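Local coordinates for signal transduction protein TRAP (Staphylococcus aureus, PDB 4AE5) that probably acts in signal transduction as a regulator of staphylococcal pathogenesis, its phosphorylated form activating the agr system and RNAIII synthesis and so raising toxin expression, at residues K57-F62 against D92-F97; I71-T76 against D142-Y147; G98-Y103 against F118-R123. One frame throughout, in Å; residues are numbered along the deposited sequence.

Contact 1 (K57-F62 against D92-F97); sequences KEIGEF and DNFRNF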
loop_
_atom_site.group_PDB
_atom_site.type_symbol
_atom_site.label_atom_id
_atom_site.label_comp_id
_atom_site.label_asym_id
_atom_site.label_seq_id
_atom_site.Cartn_x
_atom_site.Cartn_y
_atom_site.Cartn_z
ATOM N N LYS A 57 7.153 4.432 7.011
ATOM C CA LYS A 57 8.331 4.506 6.162
ATOM C C LYS A 57 7.902 4.594 4.703
ATOM O O LYS A 57 6.872 4.013 4.332
ATOM C CB LYS A 57 9.229 3.257 6.347
ATOM C CG LYS A 57 10.579 3.472 5.640
ATOM C CD LYS A 57 11.474 2.278 5.447
ATOM C CE LYS A 57 11.772 1.540 6.724
ATOM N NZ LYS A 57 13.025 0.777 6.407
ATOM N N GLU A 58 8.731 5.271 3.891
ATOM C CA GLU A 58 8.479 5.472 2.469
ATOM C C GLU A 58 9.807 5.525 1.669
ATOM O O GLU A 58 10.885 5.955 2.192
ATOM C CB GLU A 58 7.688 6.773 2.260
ATOM C CG GLU A 58 8.361 8.006 2.890
ATOM C CD GLU A 58 7.536 9.284 2.681
ATOM O OE1 GLU A 58 7.392 9.735 1.524
ATOM O OE2 GLU A 58 7.004 9.845 3.670
ATOM N N ILE A 59 9.723 5.061 0.422
ATOM C CA ILE A 59 10.764 5.228 -0.572
ATOM C C ILE A 59 10.026 5.570 -1.868
ATOM O O ILE A 59 9.049 4.882 -2.239
ATOM C CB ILE A 59 11.536 3.890 -0.772
ATOM C CG1 ILE A 59 12.174 3.400 0.537
ATOM C CG2 ILE A 59 12.398 3.929 -2.023
ATOM C CD1 ILE A 59 12.579 1.938 0.519
ATOM N N GLY A 60 10.474 6.580 -2.596
ATOM C CA GLY A 60 9.926 6.808 -3.962
ATOM C C GLY A 60 8.567 7.534 -4.037
ATOM O O GLY A 60 7.849 7.697 -3.021
ATOM N N GLU A 61 8.203 7.961 -5.226
ATOM C CA GLU A 61 6.955 8.704 -5.419
ATOM C C GLU A 61 5.892 7.846 -6.071
ATOM O O GLU A 61 6.210 6.936 -6.843
ATOM C CB GLU A 61 7.193 9.959 -6.270
ATOM C CG GLU A 61 8.324 10.816 -5.727
ATOM C CD GLU A 61 7.844 11.791 -4.667
ATOM O OE1 GLU A 61 7.096 12.733 -5.033
ATOM O OE2 GLU A 61 8.225 11.631 -3.482
ATOM N N PHE A 62 4.628 8.173 -5.823
ATOM C CA PHE A 62 3.540 7.488 -6.540
ATOM C C PHE A 62 3.420 7.929 -7.995
ATOM O O PHE A 62 3.772 9.054 -8.336
ATOM C CB PHE A 62 2.186 7.801 -5.848
ATOM C CG PHE A 62 2.067 7.269 -4.488
ATOM C CD1 PHE A 62 2.416 5.954 -4.226
ATOM C CD2 PHE A 62 1.584 8.080 -3.446
ATOM C CE1 PHE A 62 2.320 5.418 -2.948
ATOM C CE2 PHE A 62 1.505 7.549 -2.169
ATOM C CZ PHE A 62 1.841 6.212 -1.915
ATOM N N ASP A 92 16.792 -2.580 3.216
ATOM C CA ASP A 92 16.383 -1.763 2.122
ATOM C C ASP A 92 16.769 -2.223 0.719
ATOM O O ASP A 92 16.441 -1.537 -0.214
ATOM C CB ASP A 92 16.975 -0.347 2.300
ATOM C CG ASP A 92 15.935 0.639 2.573
ATOM O OD1 ASP A 92 14.978 0.166 3.114
ATOM O OD2 ASP A 92 16.018 1.841 2.262
ATOM N N ASN A 93 17.470 -3.325 0.589
ATOM C CA ASN A 93 18.110 -3.688 -0.681
ATOM C C ASN A 93 17.145 -3.947 -1.841
ATOM O O ASN A 93 17.509 -3.826 -2.969
ATOM C CB ASN A 93 19.027 -4.881 -0.537
ATOM C CG ASN A 93 19.817 -5.171 -1.791
ATOM O OD1 ASN A 93 20.317 -4.282 -2.430
ATOM N ND2 ASN A 93 19.918 -6.417 -2.142
ATOM N N PHE A 94 15.921 -4.291 -1.487
ATOM C CA PHE A 94 14.846 -4.487 -2.434
ATOM C C PHE A 94 14.631 -3.289 -3.322
ATOM O O PHE A 94 14.180 -3.412 -4.392
ATOM C CB PHE A 94 13.555 -4.924 -1.738
ATOM C CG PHE A 94 12.982 -3.937 -0.766
ATOM C CD1 PHE A 94 12.335 -2.820 -1.199
ATOM C CD2 PHE A 94 13.031 -4.166 0.596
ATOM C CE1 PHE A 94 11.783 -1.929 -0.322
ATOM C CE2 PHE A 94 12.463 -3.280 1.490
ATOM C CZ PHE A 94 11.841 -2.160 1.025
ATOM N N ARG A 95 15.018 -2.126 -2.830
ATOM C CA ARG A 95 14.923 -0.920 -3.621
ATOM C C ARG A 95 15.724 -0.986 -4.935
ATOM O O ARG A 95 15.443 -0.263 -5.890
ATOM C CB ARG A 95 15.459 0.207 -2.767
ATOM C CG ARG A 95 15.590 1.546 -3.438
ATOM C CD ARG A 95 16.701 2.339 -2.683
ATOM N NE ARG A 95 16.329 2.640 -1.297
ATOM C CZ ARG A 95 16.078 3.876 -0.803
ATOM N NH1 ARG A 95 16.112 4.971 -1.567
ATOM N NH2 ARG A 95 15.773 4.008 0.484
ATOM N N ASN A 96 16.708 -1.865 -4.977
ATOM C CA ASN A 96 17.484 -2.038 -6.216
ATOM C C ASN A 96 17.037 -3.175 -7.131
ATOM O O ASN A 96 17.638 -3.366 -8.199
ATOM C CB ASN A 96 18.940 -2.273 -5.881
ATOM C CG ASN A 96 19.511 -1.125 -5.133
ATOM O OD1 ASN A 96 19.982 -1.318 -4.047
ATOM N ND2 ASN A 96 19.347 0.091 -5.661
ATOM N N PHE A 97 15.999 -3.887 -6.743
ATOM C CA PHE A 97 15.476 -4.983 -7.593
ATOM C C PHE A 97 14.827 -4.472 -8.889
ATOM O O PHE A 97 14.238 -3.388 -8.965
ATOM C CB PHE A 97 14.514 -5.864 -6.758
ATOM C CG PHE A 97 15.183 -6.818 -5.797
ATOM C CD1 PHE A 97 16.374 -6.506 -5.141
ATOM C CD2 PHE A 97 14.619 -8.056 -5.563
ATOM C CE1 PHE A 97 16.959 -7.397 -4.247
ATOM C CE2 PHE A 97 15.196 -8.946 -4.679
ATOM C CZ PHE A 97 16.347 -8.604 -4.004
#
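The end of the beta strand at Lys57-Ile59 faces a short 3-10 turn at Asn93-Asn96, with the CA atoms of Ile59 and Arg95 8.0 Å apart and no backbone hydrogen bond between them. The strand belongs to the closed antiparallel barrel, and the turn lies in the loop between helix 80-88 and strand 100-108. The contact is therefore a loop packed on a barrel strand, held by one isoleucine and a salt-bridge network of Lys57, Asp92 and Arg95.

Ile59 is buried and sits at the centre. Its CG1 is beside the backbone N (chi1 -59°), and CG2 is anti to that N. Ile59 CG2 lies over the centre of the Arg95 guanidinium, 3.9 Å from Arg95 CZ, while CG1 covers the same face near NH2. CD1 reaches further, tip to tip with the Asp92 carboxylate. Ile59 CD1 also touches Phe94 CE1 at 4.0 Å, approaching that ring obliquely. Phe94 itself meets Tyr103 of the next strand edge to face.

Arg95 extends with CG anti to its backbone N, then bends at chi3 (-65°). The bend brings the guanidinium back to Asp92 of its own turn. A backbone bond from Arg95 N to Asp92 O, 3.0 Å long, closes the same turn. Lys57 approaches Asp92 from the strand, tip to tip, but its NZ stays 3.9 Å from Asp92 OD1, a long salt bridge. The lysine is better held by a hydrogen bond to the carbonyl of Ile88, at the end of helix 80-88. Asp92 thus stands between two positive groups, which would favour its charged form. The short link is Arg95 NH2 to Asp92 OD2: 2.8 Å, nearly straight at 168°, in the guanidinium plane but above the carboxylate plane.

Contact 2 (I71-T76 against D142-Y147); sequences IFIPST and DALSHY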
loop_
_atom_site.group_PDB
_atom_site.type_symbol
_atom_site.label_atom_id
_atom_site.label_comp_id
_atom_site.label_asym_id
_atom_site.label_seq_id
_atom_site.Cartn_x
_atom_site.Cartn_y
_atom_site.Cartn_z
ATOM N N ILE A 71 -0.533 -5.082 0.450
ATOM C CA ILE A 71 -0.508 -6.300 1.306
ATOM C C ILE A 71 -1.172 -5.966 2.607
ATOM O O ILE A 71 -0.769 -5.029 3.265
ATOM C CB ILE A 71 0.927 -6.801 1.606
ATOM C CG1 ILE A 71 1.659 -6.951 0.279
ATOM C CG2 ILE A 71 0.894 -8.118 2.444
ATOM C CD1 ILE A 71 3.169 -7.183 0.438
ATOM N N PHE A 72 -2.176 -6.743 2.984
ATOM C CA PHE A 72 -2.836 -6.516 4.271
ATOM C C PHE A 72 -2.309 -7.531 5.232
ATOM O O PHE A 72 -2.301 -8.736 4.899
ATOM C CB PHE A 72 -4.370 -6.674 4.123
ATOM C CG PHE A 72 -4.983 -5.556 3.339
ATOM C CD1 PHE A 72 -4.859 -5.551 1.962
ATOM C CD2 PHE A 72 -5.674 -4.525 3.963
ATOM C CE1 PHE A 72 -5.434 -4.548 1.186
ATOM C CE2 PHE A 72 -6.260 -3.489 3.178
ATOM C CZ PHE A 72 -6.104 -3.503 1.805
ATOM N N ILE A 73 -1.831 -7.074 6.377
ATOM C CA ILE A 73 -1.125 -7.868 7.350
ATOM C C ILE A 73 -1.866 -7.786 8.684
ATOM O O ILE A 73 -1.734 -6.848 9.384
ATOM C CB ILE A 73 0.310 -7.330 7.551
ATOM C CG1 ILE A 73 1.053 -7.269 6.243
ATOM C CG2 ILE A 73 1.071 -8.173 8.511
ATOM C CD1 ILE A 73 2.067 -6.200 6.154
ATOM N N PRO A 74 -2.646 -8.796 8.984
ATOM C CA PRO A 74 -3.451 -8.804 10.203
ATOM C C PRO A 74 -2.601 -9.006 11.422
ATOM O O PRO A 74 -1.703 -9.770 11.398
ATOM C CB PRO A 74 -4.360 -10.011 10.006
ATOM C CG PRO A 74 -3.671 -10.831 9.003
ATOM C CD PRO A 74 -2.996 -9.900 8.103
ATOM N N SER A 75 -2.886 -8.317 12.489
ATOM C CA SER A 75 -2.201 -8.556 13.726
ATOM C C SER A 75 -3.146 -8.194 14.896
ATOM O O SER A 75 -4.288 -7.965 14.679
ATOM C CB SER A 75 -1.070 -7.577 13.868
ATOM O OG SER A 75 -0.136 -8.023 14.738
ATOM N N THR A 76 -2.624 -8.214 16.110
ATOM C CA THR A 76 -3.387 -8.039 17.364
ATOM C C THR A 76 -2.854 -6.885 18.176
ATOM O O THR A 76 -1.770 -6.451 17.946
ATOM C CB THR A 76 -3.241 -9.277 18.220
ATOM O OG1 THR A 76 -1.892 -9.392 18.615
ATOM C CG2 THR A 76 -3.693 -10.552 17.459
ATOM N N ASP A 142 4.098 -16.507 5.604
ATOM C CA ASP A 142 4.964 -17.321 6.439
ATOM C C ASP A 142 5.862 -16.432 7.322
ATOM O O ASP A 142 5.895 -16.611 8.539
ATOM C CB ASP A 142 5.818 -18.302 5.614
ATOM C CG ASP A 142 5.007 -19.583 5.189
ATOM O OD1 ASP A 142 3.843 -19.750 5.615
ATOM O OD2 ASP A 142 5.504 -20.428 4.435
ATOM N N ALA A 143 6.504 -15.450 6.709
ATOM C CA ALA A 143 7.465 -14.575 7.396
ATOM C C ALA A 143 6.820 -13.834 8.554
ATOM O O ALA A 143 7.472 -13.553 9.532
ATOM C CB ALA A 143 8.052 -13.551 6.422
ATOM N N LEU A 144 5.543 -13.494 8.424
ATOM C CA LEU A 144 4.928 -12.599 9.373
ATOM C C LEU A 144 3.914 -13.302 10.281
ATOM O O LEU A 144 3.347 -12.696 11.146
ATOM C CB LEU A 144 4.258 -11.438 8.613
ATOM C CG LEU A 144 5.231 -10.499 7.913
ATOM C CD1 LEU A 144 4.391 -9.518 7.108
ATOM C CD2 LEU A 144 6.233 -9.865 8.942
ATOM N N SER A 145 3.687 -14.578 10.066
ATOM C CA SER A 145 2.633 -15.269 10.814
ATOM C C SER A 145 2.844 -15.331 12.330
ATOM O O SER A 145 1.897 -15.614 13.039
ATOM C CB SER A 145 2.442 -16.676 10.280
ATOM O OG SER A 145 3.511 -17.447 10.693
ATOM N N HIS A 146 4.056 -15.038 12.831
ATOM C CA HIS A 146 4.269 -15.072 14.273
ATOM C C HIS A 146 3.727 -13.871 14.931
ATOM O O HIS A 146 3.763 -13.803 16.182
ATOM C CB HIS A 146 5.724 -15.242 14.635
ATOM C CG HIS A 146 6.191 -16.669 14.529
ATOM N ND1 HIS A 146 6.793 -17.157 13.414
ATOM C CD2 HIS A 146 6.076 -17.744 15.434
ATOM C CE1 HIS A 146 7.074 -18.465 13.606
ATOM N NE2 HIS A 146 6.616 -18.824 14.842
ATOM N N TYR A 147 3.266 -12.919 14.107
ATOM C CA TYR A 147 2.526 -11.749 14.594
ATOM C C TYR A 147 0.999 -11.768 14.293
ATOM O O TYR A 147 0.316 -10.767 14.529
ATOM C CB TYR A 147 3.160 -10.441 14.068
ATOM C CG TYR A 147 4.682 -10.419 14.199
ATOM C CD1 TYR A 147 5.307 -9.978 15.364
ATOM C CD2 TYR A 147 5.477 -10.852 13.146
ATOM C CE1 TYR A 147 6.699 -10.002 15.476
ATOM C CE2 TYR A 147 6.856 -10.858 13.231
ATOM C CZ TYR A 147 7.459 -10.446 14.382
ATOM O OH TYR A 147 8.829 -10.483 14.392
#
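A strand of the antiparallel barrel meets a helix here: strand 67-73 and the loop that follows it, at Ser75, lie beside helix 141-144 and the 3-10 segment 145-147. The contact has an apolar half and a polar half.

In the apolar half, Ile73 and Leu144 are both buried and cross obliquely. A single methyl of the leucine, CD1, does all the touching. Leu144 CD1 lies 3.8 Å from Ile73 CG2 and a little farther from CG1 and CD1. Both side chains leave the backbone with CG1 or CG beside their own N, and each is directed at the other segment.

The polar half is one hydrogen bond. Ser75 OG is anti to its backbone N (chi1 -159°), which points the hydroxyl at the main chain of Tyr147. Ser75 OG donates to Tyr147 O at 2.8 Å, in the carbonyl plane. Ser75 CA makes a CH...O contact to the same Tyr147 O at 3.4 Å, so the carbonyl is met twice by one residue. Tyr147 N in turn bonds to Leu144 O at 3.0 Å, which ties the two halves together. The tyrosine side chain turns its end away from segment 71-76 and touches His79 and Lys86.

Helix 80-88 packs against this junction: its Leu83 touches Ile73, Ser75 and Leu144. Ile73 also rests on Ile116 of the adjoining strand 114-120.

Contact 3 (G98-Y103 against F118-R123); sequences GGFKSY and FGFADR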
loop_
_atom_site.group_PDB
_atom_site.type_symbol
_atom_site.label_atom_id
_atom_site.label_comp_id
_atom_site.label_asym_id
_atom_site.label_seq_id
_atom_site.Cartn_x
_atom_site.Cartn_y
_atom_site.Cartn_z
ATOM N N GLY A 98 14.948 -5.261 -9.957
ATOM C CA GLY A 98 14.446 -4.834 -11.264
ATOM C C GLY A 98 13.001 -4.369 -11.209
ATOM O O GLY A 98 12.140 -4.977 -10.549
ATOM N N GLY A 99 12.775 -3.174 -11.729
ATOM C CA GLY A 99 11.383 -2.641 -11.776
ATOM C C GLY A 99 10.843 -1.984 -10.534
ATOM O O GLY A 99 9.687 -1.491 -10.532
ATOM N N PHE A 100 11.642 -1.918 -9.466
ATOM C CA PHE A 100 11.146 -1.322 -8.233
ATOM C C PHE A 100 10.886 0.189 -8.420
ATOM O O PHE A 100 11.751 0.896 -8.952
ATOM C CB PHE A 100 12.153 -1.477 -7.092
ATOM C CG PHE A 100 11.747 -0.712 -5.861
ATOM C CD1 PHE A 100 10.942 -1.293 -4.941
ATOM C CD2 PHE A 100 12.196 0.607 -5.649
ATOM C CE1 PHE A 100 10.515 -0.626 -3.773
ATOM C CE2 PHE A 100 11.819 1.269 -4.486
ATOM C CZ PHE A 100 10.983 0.669 -3.566
ATOM N N LYS A 101 9.764 0.680 -7.901
ATOM C CA LYS A 101 9.445 2.124 -7.991
ATOM C C LYS A 101 9.258 2.762 -6.601
ATOM O O LYS A 101 9.781 3.844 -6.326
ATOM C CB LYS A 101 8.180 2.340 -8.866
ATOM C CG LYS A 101 8.332 1.873 -10.337
ATOM C CD LYS A 101 9.542 2.581 -11.040
ATOM C CE LYS A 101 9.834 1.943 -12.398
ATOM N NZ LYS A 101 10.534 2.844 -13.377
ATOM N N SER A 102 8.443 2.143 -5.761
ATOM C CA SER A 102 8.123 2.711 -4.461
ATOM C C SER A 102 7.775 1.717 -3.383
ATOM O O SER A 102 7.357 0.545 -3.614
ATOM C CB SER A 102 6.980 3.780 -4.650
ATOM O OG SER A 102 5.809 3.087 -5.098
ATOM N N TYR A 103 7.783 2.201 -2.163
ATOM C CA TYR A 103 7.439 1.397 -0.990
ATOM C C TYR A 103 6.757 2.308 0.066
ATOM O O TYR A 103 7.194 3.479 0.262
ATOM C CB TYR A 103 8.734 0.895 -0.335
ATOM C CG TYR A 103 8.562 0.175 0.957
ATOM C CD1 TYR A 103 7.865 -1.021 1.011
ATOM C CD2 TYR A 103 9.082 0.675 2.137
ATOM C CE1 TYR A 103 7.744 -1.765 2.185
ATOM C CE2 TYR A 103 8.921 -0.033 3.315
ATOM C CZ TYR A 103 8.285 -1.254 3.335
ATOM O OH TYR A 103 8.136 -1.978 4.489
ATOM N N PHE A 118 3.694 -1.893 -2.393
ATOM C CA PHE A 118 4.841 -2.047 -3.252
ATOM C C PHE A 118 4.429 -1.539 -4.618
ATOM O O PHE A 118 3.413 -1.982 -5.203
ATOM C CB PHE A 118 5.351 -3.495 -3.328
ATOM C CG PHE A 118 6.250 -3.907 -2.185
ATOM C CD1 PHE A 118 7.526 -3.305 -1.982
ATOM C CD2 PHE A 118 5.822 -4.905 -1.271
ATOM C CE1 PHE A 118 8.376 -3.768 -0.946
ATOM C CE2 PHE A 118 6.673 -5.359 -0.250
ATOM C CZ PHE A 118 7.925 -4.705 -0.053
ATOM N N GLY A 119 5.142 -0.523 -5.076
ATOM C CA GLY A 119 4.989 -0.014 -6.446
ATOM C C GLY A 119 6.071 -0.538 -7.367
ATOM O O GLY A 119 7.294 -0.411 -7.110
ATOM N N PHE A 120 5.649 -1.097 -8.489
ATOM C CA PHE A 120 6.663 -1.600 -9.464
ATOM C C PHE A 120 6.284 -1.177 -10.883
ATOM O O PHE A 120 5.139 -0.748 -11.121
ATOM C CB PHE A 120 6.742 -3.138 -9.373
ATOM C CG PHE A 120 7.699 -3.670 -8.358
ATOM C CD1 PHE A 120 7.358 -3.650 -6.988
ATOM C CD2 PHE A 120 8.918 -4.187 -8.726
ATOM C CE1 PHE A 120 8.203 -4.158 -6.059
ATOM C CE2 PHE A 120 9.791 -4.686 -7.780
ATOM C CZ PHE A 120 9.459 -4.648 -6.446
ATOM N N ALA A 121 7.250 -1.324 -11.834
ATOM C CA ALA A 121 7.007 -1.051 -13.289
ATOM C C ALA A 121 5.737 -1.742 -13.789
ATOM O O ALA A 121 4.926 -1.139 -14.490
ATOM C CB ALA A 121 8.230 -1.516 -14.158
ATOM N N ASP A 122 5.592 -3.023 -13.468
ATOM C CA ASP A 122 4.420 -3.805 -13.890
ATOM C C ASP A 122 4.174 -4.995 -12.992
ATOM O O ASP A 122 4.929 -5.257 -12.088
ATOM C CB ASP A 122 4.559 -4.268 -15.403
ATOM C CG ASP A 122 5.785 -5.145 -15.664
ATOM O OD1 ASP A 122 6.287 -5.825 -14.780
ATOM O OD2 ASP A 122 6.186 -5.292 -16.870
ATOM N N ARG A 123 3.145 -5.771 -13.284
ATOM C CA ARG A 123 2.800 -6.884 -12.463
ATOM C C ARG A 123 3.862 -7.910 -12.441
ATOM O O ARG A 123 4.122 -8.476 -11.367
ATOM C CB ARG A 123 1.522 -7.540 -12.979
ATOM C CG ARG A 123 1.114 -8.739 -12.160
ATOM C CD ARG A 123 -0.140 -9.283 -12.799
ATOM N NE ARG A 123 -0.168 -10.697 -12.643
ATOM C CZ ARG A 123 0.050 -11.540 -13.649
ATOM N NH1 ARG A 123 0.293 -11.079 -14.870
ATOM N NH2 ARG A 123 0.007 -12.839 -13.424
#
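Gly119 O is gripped by two N-H groups, Lys101 N at 2.8 Å and Ser102 N at 3.1 Å, both above the carbonyl plane. Two residues facing one make a classic beta bulge. Gly119 N donates to Ser102 O at 2.9 Å, and Ala121 N to Gly99 O. Ser102 OG, between its own backbone N and carbonyl carbon (chi1 65°), packs 3.5 Å from Gly119 CA.

Phe100, Tyr103, Phe118 and Phe120 share the other side of the sheet. Phe100 turns its edge to the face of Phe120 in a T-shaped pair, planes at 87°. Phe100 CA also sits over that face, 3.9 Å from the ring centroid. Tyr103 and Phe118 lie side by side, pointing the same way, with planes inclined at 38°. Their closest atoms are Tyr103 CD1 and Phe118 CE1, 3.4 Å apart. Phe129 meets Phe118 edge to face and also touches the Phe120 ring.

The Lys101 chain, bent at chi2, runs over the backbone at Ala121. The whole is a bulged antiparallel hairpin, strands 100-108 and 114-120, within the barrel.

In the fold
All three contacts involve the same barrel sheet and are partly buried. Contact 1 sets buried Ile59 and Phe94 beside exposed Arg95. Contact 2 has buried Ile73 and Leu144 and no exposed touching residue. Contact 3 has the most buried residues, but Gly98, Lys101 and Ala121 are exposed. Contacts 1 and 3 meet where strands 51-59 and 100-108 are neighbours: Ile59 O lies 3.0 Å from Tyr103 N, a probable hydrogen bond. Contact 2 touches contact 3 through Ile71 and Phe118. Only contact 3 pairs strand with strand, through backbone bonds and aromatic rings. Contacts 1 and 2 attach outer segments to strands, the first by charge around an isoleucine, the second by a hydroxyl and a methyl.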